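Local coordinates for pmbA-related protein (Thermotoga maritima, PDB 1VL4) that probably acts as a metallopeptidase of the PmbA/TldD family and is named, putatively, as a modulator of DNA gyrase, at residues F23-K28 with K86-A91; S44-L47 with D53-T56; D190-S195 with G402-T407; G269-Q274 with K316-N321; P286-G291 with V426-H431. All coordinates share one frame; numbering follows the deposited sequence.

Interaction 1. Residues F23-K28 with K86-A91; sequences FALAKK and KCFEEA
Leu25 sets its CB over the face of the Phe88 ring, 3.8 Å from the ring centroid and only 5° off the ring normal, which makes this a CH-pi contact over the middle of the face. Farther out, Leu25 CD1 reaches Phe88 CB at 3.9 Å, so the leucine spans the ring from its centre to its root. The far rim of the ring leans on backbone instead, with Phe88 CZ 3.7 Å from Leu25 O and Phe88 CE2 3.8 Å from Ala26 N. Ala26 CB adds a looser apolar touch on CE2. What carries the ring across is the first torsion of Phe88, which sets CG anti to the backbone N (chi1 173°) and projects the phenyl group out from its own helix. The ring fills the gap between backbones whose Leu25 and Phe88 CA atoms are 7.5 Å apart. The contact is buried, and its side chains meet through carbon alone. Leu25 O, beside the ring, is also hydrogen-bonded by Asn29 ND2. Helix 15-29 and helix 84-93 meet here: Phe88 also touches Leu22 and Asn29 of the former and Val67 of strand 51-69, while Ala26 rests on Val33 of strand 32-48.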
# COMPACT_ATOMS: atom_id res chain seq x y z
N PHE A 23 28.13 0.20 -19.96
CA PHE A 23 29.25 -0.74 -19.83
C PHE A 23 30.61 -0.11 -20.15
O PHE A 23 31.61 -0.38 -19.49
CB PHE A 23 29.04 -1.96 -20.72
CG PHE A 23 28.03 -2.95 -20.22
CD1 PHE A 23 27.02 -2.60 -19.30
CD2 PHE A 23 28.07 -4.25 -20.68
CE1 PHE A 23 26.08 -3.57 -18.89
CE2 PHE A 23 27.17 -5.19 -20.28
CZ PHE A 23 26.18 -4.87 -19.39
N ALA A 24 30.66 0.74 -21.16
CA ALA A 24 31.89 1.45 -21.49
C ALA A 24 32.31 2.40 -20.33
O ALA A 24 33.48 2.42 -19.90
CB ALA A 24 31.68 2.24 -22.78
N LEU A 25 31.35 3.13 -19.78
CA LEU A 25 31.60 3.96 -18.60
C LEU A 25 32.13 3.17 -17.43
O LEU A 25 33.05 3.62 -16.76
CB LEU A 25 30.36 4.73 -18.17
CG LEU A 25 30.07 5.99 -18.97
CD1 LEU A 25 28.60 6.32 -18.89
CD2 LEU A 25 30.92 7.13 -18.46
N ALA A 26 31.56 2.00 -17.20
CA ALA A 26 31.99 1.14 -16.09
C ALA A 26 33.46 0.79 -16.18
O ALA A 26 34.27 0.99 -15.23
CB ALA A 26 31.15 -0.15 -16.04
N LYS A 27 33.82 0.25 -17.34
CA LYS A 27 35.21 -0.12 -17.61
C LYS A 27 36.14 1.07 -17.42
O LYS A 27 37.16 0.95 -16.76
CB LYS A 27 35.36 -0.64 -19.03
CG LYS A 27 34.84 -2.08 -19.26
CD LYS A 27 35.26 -2.49 -20.69
CE LYS A 27 34.29 -3.45 -21.35
NZ LYS A 27 34.33 -3.27 -22.84
N LYS A 28 35.74 2.23 -17.94
CA LYS A 28 36.53 3.45 -17.80
C LYS A 28 36.75 3.81 -16.34
O LYS A 28 37.78 4.30 -16.00
CB LYS A 28 35.87 4.63 -18.52
CG LYS A 28 36.71 5.91 -18.52
N LYS A 86 24.82 10.66 -17.19
CA LYS A 86 24.20 11.24 -15.99
C LYS A 86 23.68 10.17 -15.06
O LYS A 86 23.91 10.24 -13.86
CB LYS A 86 23.09 12.25 -16.37
CG LYS A 86 23.68 13.44 -17.06
CD LYS A 86 22.69 14.51 -17.55
CE LYS A 86 23.46 15.61 -18.29
NZ LYS A 86 22.97 16.98 -17.99
N CYS A 87 22.97 9.19 -15.60
CA CYS A 87 22.52 8.04 -14.82
C CYS A 87 23.66 7.29 -14.10
O CYS A 87 23.55 6.96 -12.92
CB CYS A 87 21.85 7.05 -15.73
SG CYS A 87 20.23 7.61 -16.29
N PHE A 88 24.74 7.02 -14.84
CA PHE A 88 25.89 6.36 -14.29
C PHE A 88 26.52 7.20 -13.19
O PHE A 88 26.80 6.70 -12.10
CB PHE A 88 26.89 6.03 -15.42
CG PHE A 88 28.20 5.49 -14.93
CD1 PHE A 88 29.23 6.36 -14.62
CD2 PHE A 88 28.40 4.11 -14.79
CE1 PHE A 88 30.47 5.90 -14.17
CE2 PHE A 88 29.63 3.64 -14.34
CZ PHE A 88 30.66 4.54 -14.03
N GLU A 89 26.72 8.48 -13.46
CA GLU A 89 27.34 9.37 -12.49
C GLU A 89 26.49 9.48 -11.20
O GLU A 89 27.03 9.57 -10.09
CB GLU A 89 27.60 10.76 -13.10
CG GLU A 89 28.66 10.79 -14.25
CD GLU A 89 30.08 10.30 -13.87
OE1 GLU A 89 30.42 10.22 -12.66
OE2 GLU A 89 30.88 10.02 -14.81
N GLU A 90 25.18 9.41 -11.35
CA GLU A 90 24.26 9.42 -10.21
C GLU A 90 24.44 8.16 -9.38
O GLU A 90 24.56 8.22 -8.15
CB GLU A 90 22.83 9.56 -10.72
CG GLU A 90 21.79 9.79 -9.66
CD GLU A 90 21.85 11.17 -8.99
OE1 GLU A 90 22.65 12.06 -9.34
OE2 GLU A 90 21.08 11.34 -8.04
N ALA A 91 24.51 7.01 -10.03
CA ALA A 91 24.68 5.72 -9.31
C ALA A 91 26.03 5.70 -8.62
O ALA A 91 26.16 5.24 -7.48
CB ALA A 91 24.58 4.55 -10.25

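Interaction 2. Residues S44-L47 with D53-T56; sequences SLRL and DQYT
Ser44 and Thr56 begin an antiparallel strand pairing within the beta hairpin of strands 32-48 and 51-69, whose short segments run at 172° to each other with axes 4.6 Å apart. Ser44 and Thr56 form a hydrogen-bonded pair, N to O in both directions at 2.9 Å. Leu45 and Tyr55 follow as a non-hydrogen-bonded pair, their CB atoms 4.0 Å apart, and Arg46 N then donates to Gln54 O at 3.0 Å. The carbonyl O of Arg46 is taken by Asp53 N at 3.1 Å, so Arg46 faces two residues of the partner strand. On the face bearing Ser44, Arg46 and Thr56, the arginine chain bends at chi3 and brings NH2 to 2.8 Å from Asp53 OD2. This is a salt bridge whose hydrogen bond is weak, the N-H...O angle being just 115°. The amide of Gln54 stands over one face of the guanidinium, its CD 3.2 Å above the plane and offset toward the rim; with the two planes inclined at 66°, this is a packing contact and not a hydrogen bond. Leu45 and Tyr55 occupy the other face: the leucine packs on Met132 and Ala135 of helix 128-143, whereas Tyr55 OH is hydrogen-bonded to Thr75 N of the second subunit. With Asp53 and Gln54 both opposite Arg46, the arrangement is a classic beta bulge near the turn of a long hairpin.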
# COMPACT_ATOMS: atom_id res chain seq x y z
N SER A 44 -6.94 -3.90 -16.57
CA SER A 44 -7.83 -4.40 -15.55
C SER A 44 -9.16 -3.70 -15.59
O SER A 44 -9.24 -2.57 -16.04
CB SER A 44 -7.22 -4.14 -14.18
OG SER A 44 -7.19 -2.76 -13.90
N LEU A 45 -10.19 -4.38 -15.13
CA LEU A 45 -11.46 -3.82 -14.95
C LEU A 45 -12.24 -4.40 -13.76
O LEU A 45 -12.09 -5.59 -13.38
CB LEU A 45 -12.27 -3.88 -16.22
CG LEU A 45 -12.75 -5.20 -16.73
CD1 LEU A 45 -14.03 -5.61 -15.98
CD2 LEU A 45 -13.02 -5.07 -18.23
N ARG A 46 -13.06 -3.53 -13.17
CA ARG A 46 -13.91 -3.89 -12.01
C ARG A 46 -15.31 -3.45 -12.23
O ARG A 46 -15.55 -2.30 -12.61
CB ARG A 46 -13.34 -3.24 -10.77
CG ARG A 46 -14.08 -3.52 -9.48
CD ARG A 46 -13.43 -2.77 -8.31
NE ARG A 46 -14.10 -1.50 -8.01
CZ ARG A 46 -13.53 -0.45 -7.40
NH1 ARG A 46 -12.24 -0.48 -7.03
NH2 ARG A 46 -14.23 0.64 -7.18
N LEU A 47 -16.24 -4.39 -12.04
CA LEU A 47 -17.65 -4.12 -11.97
C LEU A 47 -18.05 -4.07 -10.50
O LEU A 47 -17.65 -4.91 -9.69
CB LEU A 47 -18.45 -5.24 -12.66
CG LEU A 47 -17.97 -5.70 -14.03
CD1 LEU A 47 -19.02 -6.66 -14.57
CD2 LEU A 47 -17.79 -4.51 -14.98
N ASP A 53 -17.29 0.23 -13.30
CA ASP A 53 -17.05 1.47 -12.56
C ASP A 53 -15.61 1.93 -12.60
O ASP A 53 -15.31 3.03 -12.14
CB ASP A 53 -17.41 1.27 -11.07
CG ASP A 53 -16.41 0.36 -10.35
OD1 ASP A 53 -16.50 -0.87 -10.51
OD2 ASP A 53 -15.53 0.85 -9.64
N GLN A 54 -14.70 1.11 -13.12
CA GLN A 54 -13.26 1.38 -12.95
C GLN A 54 -12.42 0.47 -13.88
O GLN A 54 -12.73 -0.69 -14.04
CB GLN A 54 -12.88 1.12 -11.50
CG GLN A 54 -11.46 1.47 -11.10
CD GLN A 54 -11.17 1.07 -9.64
OE1 GLN A 54 -10.40 0.12 -9.37
NE2 GLN A 54 -11.80 1.77 -8.70
N TYR A 55 -11.39 1.02 -14.52
CA TYR A 55 -10.50 0.18 -15.34
C TYR A 55 -9.21 0.87 -15.44
O TYR A 55 -9.16 2.07 -15.24
CB TYR A 55 -11.08 -0.05 -16.76
CG TYR A 55 -11.05 1.14 -17.68
CD1 TYR A 55 -12.03 2.14 -17.60
CD2 TYR A 55 -10.06 1.27 -18.64
CE1 TYR A 55 -12.00 3.24 -18.43
CE2 TYR A 55 -10.03 2.40 -19.49
CZ TYR A 55 -10.99 3.36 -19.38
OH TYR A 55 -10.97 4.47 -20.19
N THR A 56 -8.19 0.14 -15.80
CA THR A 56 -6.88 0.69 -16.05
C THR A 56 -6.37 0.03 -17.32
O THR A 56 -6.54 -1.18 -17.52
CB THR A 56 -5.90 0.35 -14.88
OG1 THR A 56 -6.41 0.91 -13.66
CG2 THR A 56 -4.52 0.87 -15.15

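Interaction 3. Residues D190-S195 with G402-T407; sequences DANPRS and GVEDIT
Glu404 is the residue of 402-407 that meets 190-195, its carboxylate receiving both Asn192 and Arg194. Strand 398-404 leads up to it. A bend at chi2 in Glu404 swings the carboxylate toward the other segment, where OE1 collects two donors. Asn192 ND2 approaches to 2.7 Å, but the bond is weak by its angle of 127°. Arg194 NH1 lies 3.2 Å from the same OE1 in a straighter, salt-bridged hydrogen bond (162°). That oxygen sits at the edge of the guanidinium, in its plane, and the donor comes from above the carboxylate plane, the two flat groups being turned 79° apart. Asp190 holds the arginine from its own segment: its OD2 accepts from NE, in a bond modelled doubtfully short, and weakly from NH2 at 2.8 Å, and it also takes Gly226 N. Arg194 is thus shared between two acids, which would probably offset its buried charge. A glutamine in place of Glu404 would probably leave Arg194 NH1 without its negative mate and the guanidinium relying on Asp190 for charge balance. After Glu404 the chain turns a corner at Asp405 into strand 406-411. Glu404 and Arg194 both pack on Ser227, and the backbone of Glu404 bonds to Lys228, so the edge strand 194-202 meets the sheet of strands 384-395 and 398-404 beside this linking loop.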
# COMPACT_ATOMS: atom_id res chain seq x y z
N ASP A 190 -29.49 -13.45 4.24
CA ASP A 190 -29.61 -14.19 5.50
C ASP A 190 -29.77 -13.21 6.68
O ASP A 190 -29.58 -12.00 6.50
CB ASP A 190 -28.38 -15.10 5.67
CG ASP A 190 -28.57 -16.19 6.71
OD1 ASP A 190 -29.72 -16.49 7.06
OD2 ASP A 190 -27.54 -16.75 7.17
N ALA A 191 -30.12 -13.71 7.86
CA ALA A 191 -30.17 -12.89 9.09
C ALA A 191 -29.00 -11.90 9.23
O ALA A 191 -29.19 -10.74 9.65
CB ALA A 191 -30.24 -13.79 10.29
N ASN A 192 -27.81 -12.40 8.94
CA ASN A 192 -26.62 -11.61 8.66
C ASN A 192 -26.26 -11.96 7.23
O ASN A 192 -26.16 -13.14 6.90
CB ASN A 192 -25.44 -12.01 9.56
CG ASN A 192 -25.76 -11.88 11.04
OD1 ASN A 192 -26.12 -10.81 11.51
ND2 ASN A 192 -25.61 -12.98 11.79
N PRO A 193 -26.06 -10.97 6.36
CA PRO A 193 -25.71 -11.33 4.98
C PRO A 193 -24.42 -12.16 4.86
O PRO A 193 -23.46 -11.92 5.59
CB PRO A 193 -25.54 -9.96 4.30
CG PRO A 193 -26.33 -9.02 5.15
CD PRO A 193 -26.17 -9.52 6.55
N ARG A 194 -24.41 -13.12 3.93
CA ARG A 194 -23.33 -14.08 3.81
C ARG A 194 -22.52 -13.79 2.56
O ARG A 194 -23.05 -13.76 1.49
CB ARG A 194 -23.89 -15.51 3.68
CG ARG A 194 -24.91 -15.88 4.74
CD ARG A 194 -24.28 -15.77 6.09
NE ARG A 194 -25.21 -16.07 7.15
CZ ARG A 194 -24.97 -15.80 8.43
NH1 ARG A 194 -23.80 -15.28 8.81
NH2 ARG A 194 -25.90 -16.07 9.33
N SER A 195 -21.22 -13.65 2.69
CA SER A 195 -20.42 -13.45 1.49
C SER A 195 -19.68 -14.70 1.02
O SER A 195 -19.33 -15.59 1.80
CB SER A 195 -19.47 -12.25 1.66
OG SER A 195 -18.65 -12.38 2.80
N GLY A 402 -23.20 -23.91 8.12
CA GLY A 402 -22.13 -22.93 8.15
C GLY A 402 -21.90 -22.44 9.57
O GLY A 402 -22.75 -22.57 10.43
N VAL A 403 -20.71 -21.91 9.83
CA VAL A 403 -20.33 -21.47 11.17
C VAL A 403 -20.05 -19.95 11.18
O VAL A 403 -19.14 -19.49 10.52
CB VAL A 403 -19.10 -22.27 11.69
CG1 VAL A 403 -18.66 -21.77 13.04
CG2 VAL A 403 -19.46 -23.73 11.81
N GLU A 404 -20.87 -19.23 11.93
CA GLU A 404 -20.82 -17.78 12.11
C GLU A 404 -19.77 -17.32 13.08
O GLU A 404 -19.59 -17.92 14.15
CB GLU A 404 -22.10 -17.29 12.78
CG GLU A 404 -23.33 -17.31 11.96
CD GLU A 404 -24.22 -16.17 12.30
OE1 GLU A 404 -23.83 -15.03 11.96
OE2 GLU A 404 -25.30 -16.40 12.88
N ASP A 405 -19.16 -16.18 12.75
CA ASP A 405 -18.48 -15.38 13.74
C ASP A 405 -17.47 -16.22 14.48
O ASP A 405 -17.55 -16.37 15.70
CB ASP A 405 -19.51 -14.81 14.73
CG ASP A 405 -20.51 -13.90 14.06
OD1 ASP A 405 -20.11 -13.07 13.21
OD2 ASP A 405 -21.71 -14.01 14.41
N ILE A 406 -16.55 -16.82 13.74
CA ILE A 406 -15.50 -17.56 14.40
C ILE A 406 -14.11 -16.99 14.15
O ILE A 406 -13.85 -16.38 13.12
CB ILE A 406 -15.53 -19.07 14.06
CG1 ILE A 406 -15.57 -19.29 12.55
CG2 ILE A 406 -16.72 -19.72 14.77
CD1 ILE A 406 -15.04 -20.65 12.14
N THR A 407 -13.27 -17.17 15.15
CA THR A 407 -11.87 -16.86 15.07
C THR A 407 -11.08 -18.15 15.26
O THR A 407 -11.42 -18.99 16.10
CB THR A 407 -11.49 -15.83 16.17
OG1 THR A 407 -12.07 -14.56 15.85
CG2 THR A 407 -9.97 -15.66 16.29

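Interaction 4. Residues G269-Q274 with K316-N321; sequences GKLGEQ and KTFLHN
Leu271 and Phe318 meet across two irregular segments, the first folded into a type II beta turn from Lys270 to Glu273 that is closed by Glu273 N donating to Lys270 O at 2.9 Å. Gly272 fills the third position of that turn with a positive phi (86°), where a side chain would be jammed against the carbonyl O of Leu271. Leu271, at the second position, carries the contact. Its CG is 3.6 Å from Phe318 CE2, and CD1 stands 3.8 Å from the same carbon, so the branch point sits against one corner of the ring. CD2 lies over the face, 4.1 Å from the ring centroid and 19° off the normal, a CH-pi contact displaced toward the rim. The same methyl also reaches back to the main chain, 3.6 Å from Thr317 CA and 4.0 Å from Lys316 C, which wedges it between the ring and the backbone leading to it. In Phe318 the first torsion (-60°) places CG beside the backbone N, and this turns the ring back toward the methyl. Thr317 OG1 donates to Phe318 O at 2.6 Å, in the carbonyl plane and on a lone pair, a local bond that ties the carbonyl next to the ring. Cutting Phe318 back to an alanine would probably open a gap beside Leu271 and take away the face that its CD2 methyl rests on. The ring also packs on Ala257 and Val260 of helix 257-261, while Leu271 touches Leu315 of strand 314-315, whose backbone bonds Gly272 and Glu273; the turn thereby lies along that edge strand, next to the helix.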
# COMPACT_ATOMS: atom_id res chain seq x y z
N GLY A 269 18.02 -22.25 13.82
CA GLY A 269 18.52 -23.45 14.50
C GLY A 269 17.78 -24.77 14.25
O GLY A 269 18.14 -25.82 14.83
N LYS A 270 16.80 -24.73 13.34
CA LYS A 270 15.94 -25.87 13.10
C LYS A 270 16.26 -26.63 11.82
O LYS A 270 15.55 -27.55 11.46
CB LYS A 270 14.48 -25.40 13.07
CG LYS A 270 14.03 -24.61 14.28
CD LYS A 270 13.11 -25.39 15.20
CE LYS A 270 12.24 -24.46 16.04
NZ LYS A 270 11.32 -23.70 15.16
N LEU A 271 17.33 -26.27 11.12
CA LEU A 271 17.63 -27.01 9.91
C LEU A 271 17.79 -28.45 10.35
O LEU A 271 18.39 -28.75 11.38
CB LEU A 271 18.89 -26.50 9.20
CG LEU A 271 18.76 -25.18 8.43
CD1 LEU A 271 20.14 -24.64 8.03
CD2 LEU A 271 17.89 -25.33 7.18
N GLY A 272 17.19 -29.37 9.61
CA GLY A 272 17.36 -30.76 9.87
C GLY A 272 16.40 -31.31 10.90
O GLY A 272 16.38 -32.50 11.12
N GLU A 273 15.56 -30.47 11.49
CA GLU A 273 14.64 -30.94 12.54
C GLU A 273 13.25 -31.18 11.96
O GLU A 273 12.93 -30.66 10.88
CB GLU A 273 14.55 -29.89 13.64
CG GLU A 273 15.90 -29.57 14.28
CD GLU A 273 15.79 -28.67 15.48
OE1 GLU A 273 14.70 -28.08 15.70
OE2 GLU A 273 16.81 -28.53 16.20
N GLN A 274 12.42 -31.93 12.69
CA GLN A 274 11.02 -32.15 12.29
C GLN A 274 10.11 -31.01 12.68
O GLN A 274 9.49 -31.01 13.75
CB GLN A 274 10.48 -33.44 12.88
CG GLN A 274 10.93 -34.64 12.12
CD GLN A 274 9.83 -35.25 11.33
OE1 GLN A 274 9.15 -34.57 10.56
NE2 GLN A 274 9.61 -36.54 11.55
N LYS A 316 14.83 -28.64 5.37
CA LYS A 316 16.00 -28.96 4.56
C LYS A 316 16.85 -27.78 4.25
O LYS A 316 18.03 -27.96 4.13
CB LYS A 316 15.61 -29.60 3.21
CG LYS A 316 14.63 -30.76 3.34
CD LYS A 316 15.16 -31.86 4.26
CE LYS A 316 16.36 -32.55 3.66
NZ LYS A 316 16.63 -33.87 4.31
N THR A 317 16.28 -26.60 4.04
CA THR A 317 17.11 -25.43 3.65
C THR A 317 16.33 -24.18 3.92
O THR A 317 15.11 -24.21 3.92
CB THR A 317 17.46 -25.44 2.11
OG1 THR A 317 18.30 -24.31 1.76
CG2 THR A 317 16.20 -25.40 1.25
N PHE A 318 17.05 -23.07 4.10
CA PHE A 318 16.43 -21.75 3.94
C PHE A 318 16.60 -21.30 2.49
O PHE A 318 17.32 -21.90 1.70
CB PHE A 318 17.05 -20.74 4.90
CG PHE A 318 16.89 -21.11 6.33
CD1 PHE A 318 15.62 -21.25 6.89
CD2 PHE A 318 18.00 -21.34 7.14
CE1 PHE A 318 15.46 -21.61 8.22
CE2 PHE A 318 17.84 -21.70 8.49
CZ PHE A 318 16.58 -21.83 9.02
N LEU A 319 15.89 -20.25 2.15
CA LEU A 319 16.02 -19.57 0.89
C LEU A 319 17.04 -18.40 1.02
O LEU A 319 17.11 -17.73 2.04
CB LEU A 319 14.65 -19.06 0.43
CG LEU A 319 13.59 -20.18 0.29
CD1 LEU A 319 12.33 -19.62 -0.29
CD2 LEU A 319 14.08 -21.33 -0.56
N HIS A 320 17.82 -18.21 -0.04
CA HIS A 320 18.94 -17.30 -0.06
C HIS A 320 18.91 -16.27 -1.20
O HIS A 320 18.26 -16.46 -2.23
CB HIS A 320 20.24 -18.09 -0.18
CG HIS A 320 20.58 -18.88 1.04
ND1 HIS A 320 21.27 -18.35 2.10
CD2 HIS A 320 20.33 -20.17 1.37
CE1 HIS A 320 21.44 -19.28 3.02
NE2 HIS A 320 20.88 -20.39 2.60
N ASN A 321 19.65 -15.19 -0.96
CA ASN A 321 20.14 -14.30 -1.98
C ASN A 321 21.67 -14.44 -2.03
O ASN A 321 22.23 -15.28 -1.32
CB ASN A 321 19.65 -12.87 -1.76
CG ASN A 321 20.07 -12.26 -0.43
OD1 ASN A 321 21.05 -12.65 0.21
ND2 ASN A 321 19.33 -11.21 -0.03

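Interaction 5. Residues P286-G291 with V426-H431; sequences PYHPKG and VKVSQH
His288 presents one face of its imidazole to Val428, whose CG2 lies 3.8 Å from the ring centroid and 24° off its normal, a CH-pi contact shifted toward CE1 (3.5 Å). The other face is occupied by Pro289 CD, so the ring is sandwiched between a methyl and the next residue. Its rotation is fixed at the edge as well: Lys290 N donates to His288 ND1 at 3.1 Å, nearly straight at 169° and close to the ring plane. A chi1 of -176° carries the imidazole away from its own backbone N and over the type I beta turn that runs from His288 to Gly291, whose closing bond is Gly291 N to His288 O. At Lys290 the contact passes to the backbone, where its O lies 3.3 Å from Val428 CG1, the other methyl of the valine. A water then links the segments by donating to Lys290 O and to Ser429 O, each at 2.8 Å. Arg203 NH2 binds His288 O from outside. The direct contact is van der Waals, valine methyls set against a ring and a peptide, while the polar link between the carbonyls depends on water; since ND1 accepts, the imidazole proton probably resides on NE2.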
# COMPACT_ATOMS: atom_id res chain seq x y z
N PRO A 286 10.14 -23.38 -9.41
CA PRO A 286 10.30 -22.25 -10.38
C PRO A 286 9.08 -21.97 -11.26
O PRO A 286 8.88 -20.87 -11.74
CB PRO A 286 11.47 -22.72 -11.25
CG PRO A 286 12.22 -23.74 -10.38
CD PRO A 286 11.17 -24.42 -9.57
N TYR A 287 8.33 -23.02 -11.54
CA TYR A 287 7.26 -22.94 -12.50
C TYR A 287 6.08 -23.81 -12.16
O TYR A 287 6.25 -24.94 -11.74
CB TYR A 287 7.77 -23.27 -13.88
CG TYR A 287 6.71 -23.44 -14.93
CD1 TYR A 287 6.23 -22.34 -15.68
CD2 TYR A 287 6.26 -24.71 -15.26
CE1 TYR A 287 5.25 -22.53 -16.68
CE2 TYR A 287 5.27 -24.89 -16.20
CZ TYR A 287 4.80 -23.81 -16.93
OH TYR A 287 3.90 -24.09 -17.91
N HIS A 288 4.89 -23.24 -12.38
CA HIS A 288 3.64 -23.96 -12.49
C HIS A 288 2.83 -23.22 -13.59
O HIS A 288 2.86 -21.99 -13.66
CB HIS A 288 2.90 -23.93 -11.15
CG HIS A 288 1.64 -24.72 -11.15
ND1 HIS A 288 0.50 -24.33 -11.83
CD2 HIS A 288 1.33 -25.91 -10.56
CE1 HIS A 288 -0.46 -25.21 -11.63
NE2 HIS A 288 0.01 -26.17 -10.84
N PRO A 289 2.14 -23.95 -14.44
CA PRO A 289 1.38 -23.35 -15.53
C PRO A 289 0.46 -22.19 -15.16
O PRO A 289 0.36 -21.27 -15.94
CB PRO A 289 0.55 -24.52 -16.07
CG PRO A 289 1.37 -25.72 -15.74
CD PRO A 289 2.08 -25.43 -14.48
N LYS A 290 -0.12 -22.21 -13.97
CA LYS A 290 -1.03 -21.16 -13.47
C LYS A 290 -0.38 -20.30 -12.36
O LYS A 290 -1.03 -19.43 -11.79
CB LYS A 290 -2.31 -21.80 -12.89
CG LYS A 290 -3.17 -22.50 -13.89
CD LYS A 290 -4.47 -22.92 -13.24
CE LYS A 290 -5.17 -24.09 -13.95
NZ LYS A 290 -5.77 -25.03 -12.94
N GLY A 291 0.91 -20.53 -12.10
CA GLY A 291 1.68 -19.70 -11.15
C GLY A 291 2.29 -18.53 -11.90
O GLY A 291 3.33 -18.69 -12.54
N VAL A 426 -5.50 -29.56 -5.27
CA VAL A 426 -4.51 -28.49 -5.35
C VAL A 426 -5.08 -27.27 -6.07
O VAL A 426 -5.75 -27.40 -7.10
CB VAL A 426 -3.27 -28.99 -6.10
CG1 VAL A 426 -2.29 -27.81 -6.34
CG2 VAL A 426 -2.62 -30.11 -5.31
N LYS A 427 -4.90 -26.10 -5.48
CA LYS A 427 -5.30 -24.84 -6.05
C LYS A 427 -4.09 -23.90 -6.03
O LYS A 427 -3.25 -23.95 -5.12
CB LYS A 427 -6.47 -24.21 -5.27
CG LYS A 427 -7.00 -22.91 -5.87
CD LYS A 427 -8.35 -22.53 -5.38
CE LYS A 427 -8.75 -21.09 -5.77
NZ LYS A 427 -8.95 -20.86 -7.22
N VAL A 428 -4.01 -23.04 -7.03
CA VAL A 428 -2.89 -22.11 -7.17
C VAL A 428 -3.31 -20.68 -6.79
O VAL A 428 -4.42 -20.21 -7.14
CB VAL A 428 -2.38 -22.17 -8.64
CG1 VAL A 428 -1.30 -21.08 -8.89
CG2 VAL A 428 -1.84 -23.44 -8.94
N SER A 429 -2.45 -19.96 -6.06
CA SER A 429 -2.66 -18.57 -5.80
C SER A 429 -1.46 -17.82 -6.40
O SER A 429 -0.78 -18.34 -7.29
CB SER A 429 -2.78 -18.31 -4.28
OG SER A 429 -3.28 -17.03 -4.03
N GLN A 430 -1.16 -16.65 -5.86
CA GLN A 430 -0.13 -15.78 -6.42
C GLN A 430 1.26 -16.30 -6.23
O GLN A 430 2.06 -16.30 -7.17
CB GLN A 430 -0.24 -14.37 -5.82
CG GLN A 430 -1.52 -13.68 -6.27
CD GLN A 430 -1.43 -12.16 -6.15
OE1 GLN A 430 -0.44 -11.62 -5.65
NE2 GLN A 430 -2.45 -11.48 -6.64
N HIS A 431 1.56 -16.70 -4.99
CA HIS A 431 2.87 -17.19 -4.64
C HIS A 431 2.83 -18.52 -3.88
O HIS A 431 3.85 -19.05 -3.48
CB HIS A 431 3.58 -16.12 -3.79
CG HIS A 431 3.42 -14.72 -4.32
ND1 HIS A 431 4.14 -14.24 -5.39
CD2 HIS A 431 2.57 -13.73 -3.96
CE1 HIS A 431 3.77 -13.00 -5.65
NE2 HIS A 431 2.81 -12.66 -4.80
O HOH W 1 -0.46 -17.42 -9.94

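Along the chain, interaction 2 falls between the two halves of interaction 1, while interaction 3 spans interaction 4 and alternates with interaction 5. Interactions 2 and 3 both reach the long antiparallel sheet of six strands, with centres about 29 Å apart, and interaction 1 packs two helices against the far end of its strands, its centre about 42 Å from that of interaction 2. Interactions 4 and 5 lie in the C-terminal domain, with centres about 23 Å apart, next to opposite edge strands (314-315 and 427-428) of one mixed sheet. Interaction 3 joins the central and C-terminal domains. Interactions 1 and 3, with centres about 60 Å apart on opposite sides of the chain's centre, mark how extended the molecule is.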